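Local atomic coordinates of homoserine dehydrogenase (PDB entry 4PG7), a protein that catalyses the NAD(P)-dependent interconversion of homoserine and aspartate semialdehyde in the aspartic acid pathway, and here carries a bound lysine beside its ACT domain. Residues D215-V220 against R246-V251; I266-K271 against A281-T286; T181-L186 against A295-E300; F378-H383 against E436-Y441. All coordinates share one frame; numbering follows the deposited sequence.

Contact 1 of 4, residues D215-V220 against R246-V251. With LYS (lysine), chain K.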
# COMPACT_ATOMS: atom_id res chain seq x y z
N ASP A 215 -14.75 -18.32 -12.80
CA ASP A 215 -14.77 -16.93 -12.37
C ASP A 215 -13.35 -16.39 -12.14
O ASP A 215 -13.08 -15.20 -12.38
CB ASP A 215 -15.58 -16.82 -11.09
CG ASP A 215 -16.03 -15.42 -10.81
OD1 ASP A 215 -16.79 -14.87 -11.63
OD2 ASP A 215 -15.63 -14.86 -9.76
N ASP A 216 -12.45 -17.25 -11.68
CA ASP A 216 -11.04 -16.91 -11.44
C ASP A 216 -10.25 -16.94 -12.74
O ASP A 216 -9.66 -15.94 -13.18
CB ASP A 216 -10.39 -17.92 -10.47
CG ASP A 216 -10.99 -17.87 -9.08
OD1 ASP A 216 -11.43 -16.78 -8.63
OD2 ASP A 216 -10.94 -18.92 -8.41
N VAL A 217 -10.25 -18.12 -13.35
CA VAL A 217 -9.42 -18.45 -14.50
C VAL A 217 -9.77 -17.68 -15.76
O VAL A 217 -8.90 -17.38 -16.56
CB VAL A 217 -9.49 -19.97 -14.73
CG1 VAL A 217 -9.16 -20.37 -16.16
CG2 VAL A 217 -8.56 -20.67 -13.74
N GLU A 218 -11.04 -17.32 -15.94
CA GLU A 218 -11.45 -16.54 -17.12
C GLU A 218 -11.38 -15.03 -16.88
O GLU A 218 -11.77 -14.22 -17.75
CB GLU A 218 -12.85 -16.96 -17.58
CG GLU A 218 -12.92 -18.42 -18.00
CD GLU A 218 -11.92 -18.76 -19.07
OE1 GLU A 218 -11.69 -17.93 -19.98
OE2 GLU A 218 -11.38 -19.86 -19.01
N GLY A 219 -10.92 -14.63 -15.70
CA GLY A 219 -10.69 -13.23 -15.41
C GLY A 219 -11.92 -12.40 -15.07
O GLY A 219 -11.86 -11.16 -15.05
N VAL A 220 -13.04 -13.07 -14.80
CA VAL A 220 -14.30 -12.36 -14.51
C VAL A 220 -14.20 -11.62 -13.17
O VAL A 220 -14.53 -10.43 -13.08
CB VAL A 220 -15.53 -13.31 -14.52
CG1 VAL A 220 -16.81 -12.53 -14.23
CG2 VAL A 220 -15.63 -14.03 -15.84
N ARG A 246 -9.63 -11.29 -21.03
CA ARG A 246 -9.12 -12.60 -21.41
C ARG A 246 -8.51 -13.23 -20.16
O ARG A 246 -7.79 -12.56 -19.41
CB ARG A 246 -8.06 -12.48 -22.52
CG ARG A 246 -7.25 -13.75 -22.76
CD ARG A 246 -6.05 -13.52 -23.66
NE ARG A 246 -6.43 -13.31 -25.05
CZ ARG A 246 -5.67 -12.73 -25.98
NH1 ARG A 246 -4.46 -12.25 -25.72
NH2 ARG A 246 -6.17 -12.61 -27.21
N GLY A 247 -8.77 -14.51 -19.96
CA GLY A 247 -8.28 -15.23 -18.79
C GLY A 247 -6.92 -15.82 -19.02
O GLY A 247 -6.26 -15.45 -19.99
N ILE A 248 -6.53 -16.75 -18.15
CA ILE A 248 -5.21 -17.37 -18.20
C ILE A 248 -5.20 -18.78 -18.76
O ILE A 248 -4.14 -19.39 -18.87
CB ILE A 248 -4.53 -17.41 -16.79
CG1 ILE A 248 -5.34 -18.21 -15.78
CG2 ILE A 248 -4.29 -16.00 -16.27
CD1 ILE A 248 -4.49 -18.71 -14.63
N SER A 249 -6.35 -19.32 -19.16
CA SER A 249 -6.39 -20.74 -19.55
C SER A 249 -5.60 -21.04 -20.82
O SER A 249 -5.19 -22.19 -21.05
CB SER A 249 -7.84 -21.25 -19.67
OG SER A 249 -8.46 -20.74 -20.83
N GLY A 250 -5.34 -20.02 -21.62
CA GLY A 250 -4.50 -20.15 -22.82
C GLY A 250 -3.01 -19.85 -22.64
O GLY A 250 -2.23 -20.00 -23.57
N VAL A 251 -2.60 -19.43 -21.42
CA VAL A 251 -1.18 -19.21 -21.15
C VAL A 251 -0.47 -20.56 -21.03
O VAL A 251 -0.92 -21.43 -20.28
CB VAL A 251 -0.97 -18.39 -19.85
CG1 VAL A 251 0.50 -18.22 -19.53
CG2 VAL A 251 -1.63 -17.02 -19.98
N LYS K . -2.11 -22.79 -26.69
CA LYS K . -3.19 -21.84 -27.10
C LYS K . -3.00 -21.30 -28.51
O LYS K . -3.45 -20.18 -28.84
CB LYS K . -3.26 -20.67 -26.12
CG LYS K . -4.53 -19.84 -26.23
CD LYS K . -4.25 -18.36 -26.36
CE LYS K . -5.54 -17.61 -26.61
NZ LYS K . -5.36 -16.15 -26.76
OXT LYS K . -2.41 -21.99 -29.36
O HOH W 1 -10.65 -15.90 -21.63
O HOH W 2 -9.00 -18.13 -20.27
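Val217 lays its CG1 methyl against CB of Ser249, 3.9 Å away, and the same methyl looks more distantly toward CG1 of Ile248. A chi1 of 157° swings CG1 to the far side of CB from the backbone N, so the valine presents one branch to the loop, and Phe196 from helix 196-205 packs on Val217, Ile248 and Ser249 alike. The branched aliphatic residues suit this buried side. A single direct hydrogen bond joins the backbones: Ile248 N donates to Val217 O over 2.9 Å, arriving nearly in line with the carbonyl. Gly247 CA touches the same oxygen in a CA-H...O contact of 3.2 Å, an approach that suits glycine, whose CA lies directly against the backbone of Val217 and Glu218. Here helix 214-217 gives way to the loop that follows strand 244-245. Gly219 takes a positive phi on leaving the helix and then serves as N-cap of helix 220-234, a place where glycine's freedom is useful. Glu218, its chain bent at chi2 (-56°), carries its carboxylate back over the loop, where OE1 accepts from two waters; the first accepts in turn from Gly247 N, the second from Ser249 N. Beyond, a type I turn from Ile248 to Val251 brings Gly250 to the bound lysine. Arg246 swings away from the helix and turns one guanidinium face to that lysine, whose NZ lies 3.5 Å from Arg246 NE, above the plane and offset toward the rim. Arg246 NH1 is hydrogen-bonded to Val440 O, tying the arginine to strand 436-444.

Contact 2 of 4, residues I266-K271 against A281-T286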
# COMPACT_ATOMS: atom_id res chain seq x y z
N ILE A 266 4.88 -13.36 -16.59
CA ILE A 266 3.50 -13.22 -17.06
C ILE A 266 2.57 -13.14 -15.86
O ILE A 266 2.64 -13.97 -14.97
CB ILE A 266 3.13 -14.38 -18.00
CG1 ILE A 266 4.04 -14.36 -19.23
CG2 ILE A 266 1.67 -14.25 -18.46
CD1 ILE A 266 3.68 -15.32 -20.33
N LYS A 267 1.71 -12.13 -15.83
CA LYS A 267 0.70 -11.97 -14.77
C LYS A 267 -0.62 -11.71 -15.45
O LYS A 267 -0.66 -11.18 -16.57
CB LYS A 267 1.03 -10.77 -13.84
CG LYS A 267 2.44 -10.79 -13.25
CD LYS A 267 2.57 -11.82 -12.14
CE LYS A 267 3.96 -11.79 -11.55
NZ LYS A 267 4.07 -12.77 -10.44
N LEU A 268 -1.71 -12.04 -14.76
CA LEU A 268 -3.03 -11.58 -15.17
C LEU A 268 -3.20 -10.20 -14.57
O LEU A 268 -3.29 -10.05 -13.34
CB LEU A 268 -4.14 -12.50 -14.70
CG LEU A 268 -5.55 -12.11 -15.19
CD1 LEU A 268 -5.69 -12.39 -16.68
CD2 LEU A 268 -6.63 -12.85 -14.42
N ILE A 269 -3.23 -9.19 -15.44
CA ILE A 269 -3.27 -7.78 -15.02
C ILE A 269 -4.63 -7.15 -15.35
O ILE A 269 -5.12 -7.27 -16.48
CB ILE A 269 -2.19 -6.99 -15.72
CG1 ILE A 269 -0.78 -7.50 -15.32
CG2 ILE A 269 -2.30 -5.48 -15.45
CD1 ILE A 269 -0.43 -7.28 -13.88
N GLY A 270 -5.23 -6.52 -14.35
CA GLY A 270 -6.40 -5.70 -14.53
C GLY A 270 -5.92 -4.27 -14.54
O GLY A 270 -5.16 -3.83 -13.66
N LYS A 271 -6.32 -3.55 -15.58
CA LYS A 271 -5.73 -2.25 -15.88
C LYS A 271 -6.84 -1.27 -16.16
O LYS A 271 -7.81 -1.61 -16.85
CB LYS A 271 -4.87 -2.42 -17.11
CG LYS A 271 -3.99 -1.27 -17.46
CD LYS A 271 -2.81 -1.74 -18.31
CE LYS A 271 -3.19 -2.15 -19.72
NZ LYS A 271 -2.00 -2.77 -20.42
N ALA A 281 -10.46 0.05 -19.92
CA ALA A 281 -10.31 -0.96 -18.87
C ALA A 281 -10.15 -2.34 -19.46
O ALA A 281 -10.81 -2.67 -20.43
CB ALA A 281 -11.52 -0.93 -17.95
N SER A 282 -9.27 -3.15 -18.87
CA SER A 282 -8.99 -4.49 -19.36
C SER A 282 -8.47 -5.43 -18.29
O SER A 282 -7.94 -5.01 -17.26
CB SER A 282 -7.96 -4.44 -20.49
OG SER A 282 -6.79 -3.75 -20.08
N VAL A 283 -8.61 -6.71 -18.57
CA VAL A 283 -8.02 -7.77 -17.79
C VAL A 283 -7.45 -8.74 -18.81
O VAL A 283 -8.19 -9.24 -19.65
CB VAL A 283 -9.09 -8.51 -16.98
CG1 VAL A 283 -8.49 -9.73 -16.30
CG2 VAL A 283 -9.69 -7.60 -15.93
N GLU A 284 -6.15 -9.02 -18.73
CA GLU A 284 -5.58 -10.03 -19.61
C GLU A 284 -4.16 -10.42 -19.22
O GLU A 284 -3.47 -9.69 -18.50
CB GLU A 284 -5.60 -9.57 -21.07
CG GLU A 284 -4.77 -8.36 -21.34
CD GLU A 284 -5.00 -7.80 -22.74
OE1 GLU A 284 -4.92 -8.57 -23.73
OE2 GLU A 284 -5.22 -6.60 -22.82
N PRO A 285 -3.71 -11.59 -19.70
CA PRO A 285 -2.31 -11.99 -19.53
C PRO A 285 -1.38 -10.96 -20.15
O PRO A 285 -1.59 -10.51 -21.27
CB PRO A 285 -2.23 -13.32 -20.29
CG PRO A 285 -3.62 -13.82 -20.34
CD PRO A 285 -4.51 -12.62 -20.40
N THR A 286 -0.39 -10.55 -19.37
CA THR A 286 0.45 -9.40 -19.64
C THR A 286 1.88 -9.73 -19.24
O THR A 286 2.11 -10.30 -18.17
CB THR A 286 -0.06 -8.20 -18.81
OG1 THR A 286 -1.41 -7.92 -19.19
CG2 THR A 286 0.77 -6.98 -19.01
O HOH W 3 -4.90 -5.59 -18.64
O HOH W 4 -2.47 -5.30 -19.20
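Lys267 and Thr286, Ile269 and Glu284, and Lys271 and Ser282 form the hydrogen-bonded pairs of this antiparallel hairpin, each exchanging two N-H...O bonds. The Lys271 N to Ser282 O bond measures 2.8 Å. Between them lie the non-hydrogen-bonded pairs Leu268-Pro285 and Gly270-Val283. Proline, lacking an N-H, suits the first; the second uses glycine's bare CA, on which Val283 CG2 rests at 4.0 Å.

Apolar packing differs on the two faces. On one, Leu268 holds CG trans to the main-chain nitrogen (chi1 -176°), which carries CD1 over the neighbouring strand to touch Val283 CG1 and, also at 3.9 Å, Pro285 CD. On the other, Ile269 and Thr286 cross at about a right angle, CG1 of the isoleucine meeting CB of the threonine at 3.6 Å.

Polar side chains gather on this second face. Thr286 OG1 donates to Glu284 O over 2.8 Å, reaching it from the face of the carbonyl plane opposite to Ile269 N. A water bridges Thr286 OG1 and Lys271 NZ; another joins Ile269 O to Ser282 OG. Lys271 also forms a salt bridge with Glu444, while Lys267 NZ reaches Glu298 and Val297 O.

Glu284 O therefore serves two donors, and the threonine hydroxyl, giving to it and accepting from the water, is fixed in rotation. The Lys271 ammonium, shared between the water and Glu444, would probably keep its charge.

Contact 3 of 4, residues T181-L186 against A295-E300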
# COMPACT_ATOMS: atom_id res chain seq x y z
N THR A 181 -6.30 -16.63 -7.14
CA THR A 181 -6.24 -17.98 -7.74
C THR A 181 -5.48 -18.01 -9.05
O THR A 181 -4.64 -18.90 -9.27
CB THR A 181 -7.66 -18.53 -7.95
OG1 THR A 181 -8.29 -18.68 -6.67
CG2 THR A 181 -7.62 -19.87 -8.66
N SER A 182 -5.75 -17.04 -9.93
CA SER A 182 -5.02 -16.98 -11.19
C SER A 182 -3.56 -16.68 -11.01
O SER A 182 -2.72 -17.22 -11.70
CB SER A 182 -5.58 -15.92 -12.11
OG SER A 182 -6.81 -16.32 -12.67
N ASN A 183 -3.25 -15.77 -10.09
CA ASN A 183 -1.87 -15.47 -9.82
C ASN A 183 -1.15 -16.68 -9.24
O ASN A 183 -0.00 -16.95 -9.61
CB ASN A 183 -1.73 -14.29 -8.88
CG ASN A 183 -0.37 -13.65 -9.00
OD1 ASN A 183 0.08 -13.35 -10.12
ND2 ASN A 183 0.29 -13.42 -7.87
N PHE A 184 -1.82 -17.40 -8.35
CA PHE A 184 -1.25 -18.64 -7.79
C PHE A 184 -0.89 -19.62 -8.90
O PHE A 184 0.19 -20.20 -8.92
CB PHE A 184 -2.22 -19.29 -6.81
CG PHE A 184 -1.68 -20.56 -6.18
CD1 PHE A 184 -0.98 -20.53 -4.99
CD2 PHE A 184 -1.83 -21.78 -6.81
CE1 PHE A 184 -0.44 -21.70 -4.42
CE2 PHE A 184 -1.31 -22.95 -6.26
CZ PHE A 184 -0.60 -22.91 -5.07
N ILE A 185 -1.81 -19.79 -9.85
CA ILE A 185 -1.60 -20.73 -10.94
C ILE A 185 -0.41 -20.32 -11.78
O ILE A 185 0.45 -21.15 -12.13
CB ILE A 185 -2.89 -20.86 -11.79
CG1 ILE A 185 -3.94 -21.62 -10.98
CG2 ILE A 185 -2.62 -21.57 -13.10
CD1 ILE A 185 -5.36 -21.49 -11.50
N LEU A 186 -0.35 -19.02 -12.15
CA LEU A 186 0.79 -18.55 -12.95
C LEU A 186 2.14 -18.71 -12.22
O LEU A 186 3.14 -19.05 -12.84
CB LEU A 186 0.57 -17.12 -13.42
CG LEU A 186 -0.55 -16.91 -14.44
CD1 LEU A 186 -0.75 -15.44 -14.71
CD2 LEU A 186 -0.25 -17.64 -15.72
N ALA A 295 6.10 -7.49 -10.80
CA ALA A 295 6.64 -8.74 -11.24
C ALA A 295 6.88 -9.68 -10.05
O ALA A 295 6.86 -10.89 -10.21
CB ALA A 295 7.93 -8.55 -12.02
N ALA A 296 7.12 -9.11 -8.87
CA ALA A 296 7.52 -9.90 -7.69
C ALA A 296 6.33 -10.42 -6.88
O ALA A 296 6.52 -11.19 -5.96
CB ALA A 296 8.42 -9.08 -6.79
N VAL A 297 5.12 -10.04 -7.25
CA VAL A 297 3.92 -10.41 -6.53
C VAL A 297 3.48 -11.83 -6.92
O VAL A 297 3.00 -12.06 -8.04
CB VAL A 297 2.80 -9.40 -6.81
CG1 VAL A 297 1.52 -9.77 -6.10
CG2 VAL A 297 3.25 -8.00 -6.38
N GLU A 298 3.67 -12.77 -6.00
CA GLU A 298 3.57 -14.20 -6.28
C GLU A 298 2.45 -14.87 -5.51
O GLU A 298 1.91 -14.31 -4.55
CB GLU A 298 4.89 -14.92 -5.92
CG GLU A 298 6.10 -14.50 -6.75
CD GLU A 298 5.90 -14.62 -8.27
OE1 GLU A 298 5.28 -15.58 -8.77
OE2 GLU A 298 6.37 -13.73 -8.99
N ASP A 299 2.10 -16.06 -5.98
CA ASP A 299 1.13 -16.92 -5.32
C ASP A 299 -0.22 -16.23 -5.21
O ASP A 299 -0.62 -15.54 -6.13
CB ASP A 299 1.70 -17.40 -3.98
CG ASP A 299 3.05 -18.07 -4.17
OD1 ASP A 299 3.25 -18.75 -5.21
OD2 ASP A 299 3.92 -17.93 -3.30
N GLU A 300 -0.88 -16.35 -4.07
CA GLU A 300 -2.22 -15.79 -3.90
C GLU A 300 -2.22 -14.31 -3.52
O GLU A 300 -3.28 -13.74 -3.29
CB GLU A 300 -3.03 -16.61 -2.89
CG GLU A 300 -2.68 -16.44 -1.42
CD GLU A 300 -1.55 -17.33 -0.93
OE1 GLU A 300 -0.69 -17.78 -1.74
OE2 GLU A 300 -1.49 -17.55 0.30
O HOH W 5 2.24 -20.75 -6.76
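Asn183 reaches the loop through one amide nitrogen, ND2, which donates both its protons to backbone carbonyls there. The bond to Val297 O, 3.0 Å, is almost straight at 177° and lies in the asparagine's amide plane, although the nitrogen lies above the plane of the Val297 carbonyl. The second, to Asp299 O at 2.9 Å, is bent (132°) and tilted from the amide plane. A chi1 of -158° turns CG away from the backbone N and sends the amide out from the helix to straddle the two carbonyls. An asparagine suits the place because its NH2 can hold two acceptors at once.

A water donates to both Phe184 O, 3.0 Å, and Asp299 OD1, 2.7 Å, and sits over the centre of one face of the Phe184 ring. Asp299 OD1 also pairs with Lys191.

Packing is lighter: Phe184 CD1 lies 4.2 Å from Asp299 CB, and Glu300 OE1 approaches the ring's edge, near its plane.

Helix 180-192 thus holds the loop leading into strand 302-308, with helix 196-205 against Phe184 and Ile185, and strand 171-177 touching Asn183 and Val297.

Contact 4 of 4, residues F378-H383 against E436-Y441. With LYS (lysine), chain K.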
# COMPACT_ATOMS: atom_id res chain seq x y z
N PHE A 378 3.67 -8.30 -27.04
CA PHE A 378 4.34 -9.58 -27.19
C PHE A 378 3.53 -10.36 -28.21
O PHE A 378 2.37 -10.63 -27.99
CB PHE A 378 4.32 -10.32 -25.85
CG PHE A 378 4.78 -11.75 -25.89
CD1 PHE A 378 6.12 -12.07 -26.00
CD2 PHE A 378 3.89 -12.79 -25.69
CE1 PHE A 378 6.56 -13.39 -25.96
CE2 PHE A 378 4.32 -14.11 -25.65
CZ PHE A 378 5.66 -14.41 -25.77
N VAL A 379 4.14 -10.68 -29.33
CA VAL A 379 3.44 -11.24 -30.47
C VAL A 379 4.04 -12.62 -30.77
O VAL A 379 5.24 -12.73 -30.97
CB VAL A 379 3.60 -10.37 -31.73
CG1 VAL A 379 2.81 -10.98 -32.88
CG2 VAL A 379 3.14 -8.94 -31.47
N VAL A 380 3.19 -13.65 -30.83
CA VAL A 380 3.62 -15.01 -31.18
C VAL A 380 3.09 -15.38 -32.55
O VAL A 380 1.89 -15.26 -32.81
CB VAL A 380 3.05 -16.02 -30.18
CG1 VAL A 380 3.54 -17.42 -30.52
CG2 VAL A 380 3.47 -15.65 -28.77
N VAL A 381 4.00 -15.77 -33.43
CA VAL A 381 3.67 -16.16 -34.80
C VAL A 381 4.07 -17.62 -35.02
O VAL A 381 5.16 -18.04 -34.59
CB VAL A 381 4.35 -15.27 -35.87
CG1 VAL A 381 3.91 -13.82 -35.70
CG2 VAL A 381 5.87 -15.35 -35.76
N ASN A 382 3.20 -18.38 -35.68
CA ASN A 382 3.47 -19.78 -36.01
C ASN A 382 3.60 -20.02 -37.52
O ASN A 382 3.28 -19.15 -38.32
CB ASN A 382 2.36 -20.71 -35.52
CG ASN A 382 1.86 -20.41 -34.13
OD1 ASN A 382 0.66 -20.30 -33.89
ND2 ASN A 382 2.77 -20.36 -33.19
N HIS A 383 4.03 -21.23 -37.88
CA HIS A 383 4.18 -21.66 -39.29
C HIS A 383 5.09 -20.73 -40.05
O HIS A 383 4.85 -20.45 -41.21
CB HIS A 383 2.79 -21.77 -39.96
CG HIS A 383 1.78 -22.47 -39.11
ND1 HIS A 383 1.83 -23.83 -38.86
CD2 HIS A 383 0.72 -22.01 -38.41
CE1 HIS A 383 0.84 -24.17 -38.06
NE2 HIS A 383 0.15 -23.08 -37.77
N GLU A 436 0.77 -16.08 -39.51
CA GLU A 436 -0.23 -16.56 -38.61
C GLU A 436 0.13 -16.08 -37.22
O GLU A 436 1.14 -16.51 -36.67
CB GLU A 436 -0.23 -18.09 -38.60
CG GLU A 436 -1.32 -18.68 -37.72
CD GLU A 436 -2.72 -18.31 -38.15
OE1 GLU A 436 -2.94 -17.91 -39.30
OE2 GLU A 436 -3.61 -18.43 -37.31
N VAL A 437 -0.69 -15.21 -36.67
CA VAL A 437 -0.47 -14.70 -35.34
C VAL A 437 -1.23 -15.58 -34.37
O VAL A 437 -2.44 -15.64 -34.41
CB VAL A 437 -0.96 -13.23 -35.21
CG1 VAL A 437 -0.84 -12.74 -33.78
CG2 VAL A 437 -0.17 -12.32 -36.15
N ASP A 438 -0.52 -16.25 -33.47
CA ASP A 438 -1.17 -17.11 -32.49
C ASP A 438 -1.87 -16.23 -31.48
O ASP A 438 -3.06 -16.36 -31.24
CB ASP A 438 -0.14 -17.98 -31.79
CG ASP A 438 -0.75 -18.87 -30.69
OD1 ASP A 438 -1.94 -19.22 -30.76
OD2 ASP A 438 -0.02 -19.24 -29.77
N LYS A 439 -1.13 -15.28 -30.91
CA LYS A 439 -1.72 -14.36 -29.99
C LYS A 439 -0.79 -13.20 -29.69
O LYS A 439 0.39 -13.22 -30.04
CB LYS A 439 -2.01 -15.08 -28.69
CG LYS A 439 -0.79 -15.63 -28.01
CD LYS A 439 -1.21 -16.73 -27.05
CE LYS A 439 -0.02 -17.40 -26.40
NZ LYS A 439 -0.51 -18.56 -25.60
N VAL A 440 -1.37 -12.21 -29.03
CA VAL A 440 -0.67 -10.99 -28.66
C VAL A 440 -1.03 -10.72 -27.23
O VAL A 440 -2.21 -10.70 -26.86
CB VAL A 440 -1.11 -9.80 -29.56
CG1 VAL A 440 -0.44 -8.51 -29.11
CG2 VAL A 440 -0.78 -10.07 -31.02
N TYR A 441 -0.01 -10.51 -26.41
CA TYR A 441 -0.20 -10.06 -25.03
C TYR A 441 0.41 -8.66 -24.90
O TYR A 441 1.45 -8.38 -25.49
CB TYR A 441 0.51 -10.97 -24.06
CG TYR A 441 0.04 -12.40 -23.96
CD1 TYR A 441 -1.24 -12.78 -24.33
CD2 TYR A 441 0.86 -13.36 -23.41
CE1 TYR A 441 -1.65 -14.10 -24.21
CE2 TYR A 441 0.45 -14.68 -23.27
CZ TYR A 441 -0.81 -15.03 -23.66
OH TYR A 441 -1.22 -16.35 -23.50
N LYS K . -2.11 -22.79 -26.69
CA LYS K . -3.19 -21.84 -27.10
C LYS K . -3.00 -21.30 -28.51
O LYS K . -3.45 -20.18 -28.84
CB LYS K . -3.26 -20.67 -26.12
CG LYS K . -4.53 -19.84 -26.23
CD LYS K . -4.25 -18.36 -26.36
CE LYS K . -5.54 -17.61 -26.61
NZ LYS K . -5.36 -16.15 -26.76
OXT LYS K . -2.41 -21.99 -29.36
O HOH W 6 2.76 -17.80 -40.56
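Phe378 and Tyr441 run side by side and point the same way, their CD2 atoms 3.8 Å apart with the rings meeting obliquely. Backbone bonds between them, in both directions, lock this end of the antiparallel pair. On the opposite face Val379 lies alongside Val440, CG2 to CG2 at 4.1 Å, and crosses Val437 at a slant through their CG1 methyls. Beta-branched valines suit extended strands, and here they make one face greasy.

Asp438 and Lys439 both stand opposite Val380, a classic beta bulge: Val380 N donates to Lys439 O, while Val380 O accepts from Asp438 N at 2.7 Å. Asp438 points alongside Val380, its CB 3.9 Å from CG1 of the valine. Asn382 OD1 comes within 3.2 Å of Asp438 CB, amide and carboxylate planes 46° apart, while Asn382 ND2 is hydrogen-bonded to Ser414 OG. A chi1 of 178° sets the aspartate's carboxylate opposite the backbone nitrogen and sends it to the bound lysine, where Asp438 OD1 lies 2.6 Å from the ligand's O; one of the two acids probably holds a proton. Lys439, extended beyond CG, runs beside the ligand's aliphatic chain, CD to CD at 3.5 Å, and its NZ donates to Tyr441 OH over 3.1 Å while forming a salt bridge with Asp255. At the far end the edge of His383 meets Glu436 CG.

The pair belongs to the C-terminal ACT domain, consistent with its usual amino-acid-binding role. Strand 414-422 flanks strand 375-382, helix 427-432 packs on Val437 and Val440, and helix 253-262 with strand 278-289 meets Phe378 and Tyr441.

In the fold
The bound lysine sits between contacts 1 and 4, whose centres are about 18 Å apart: Arg246 and Gly250 come from one, Asp438 and Lys439 from the other, and Thr252 completes the pocket. Val251 CG2 packs 3.6 Å from Tyr441 OH, joining the two directly. Contact 2 lies about 10 Å, centre to centre, from contact 1, to which Arg246 N links it through Val283 O at 2.9 Å. It shares a sheet with contact 4, since strands 278-289 and 436-444 are neighbours. Contact 3 closes a long loop containing contacts 1 and 2, and meets contact 2 where Leu186 CD1 lies 3.5 Å from Leu268 N. Contacts 3 and 4 do not touch, their nearest atoms being about 8 Å apart.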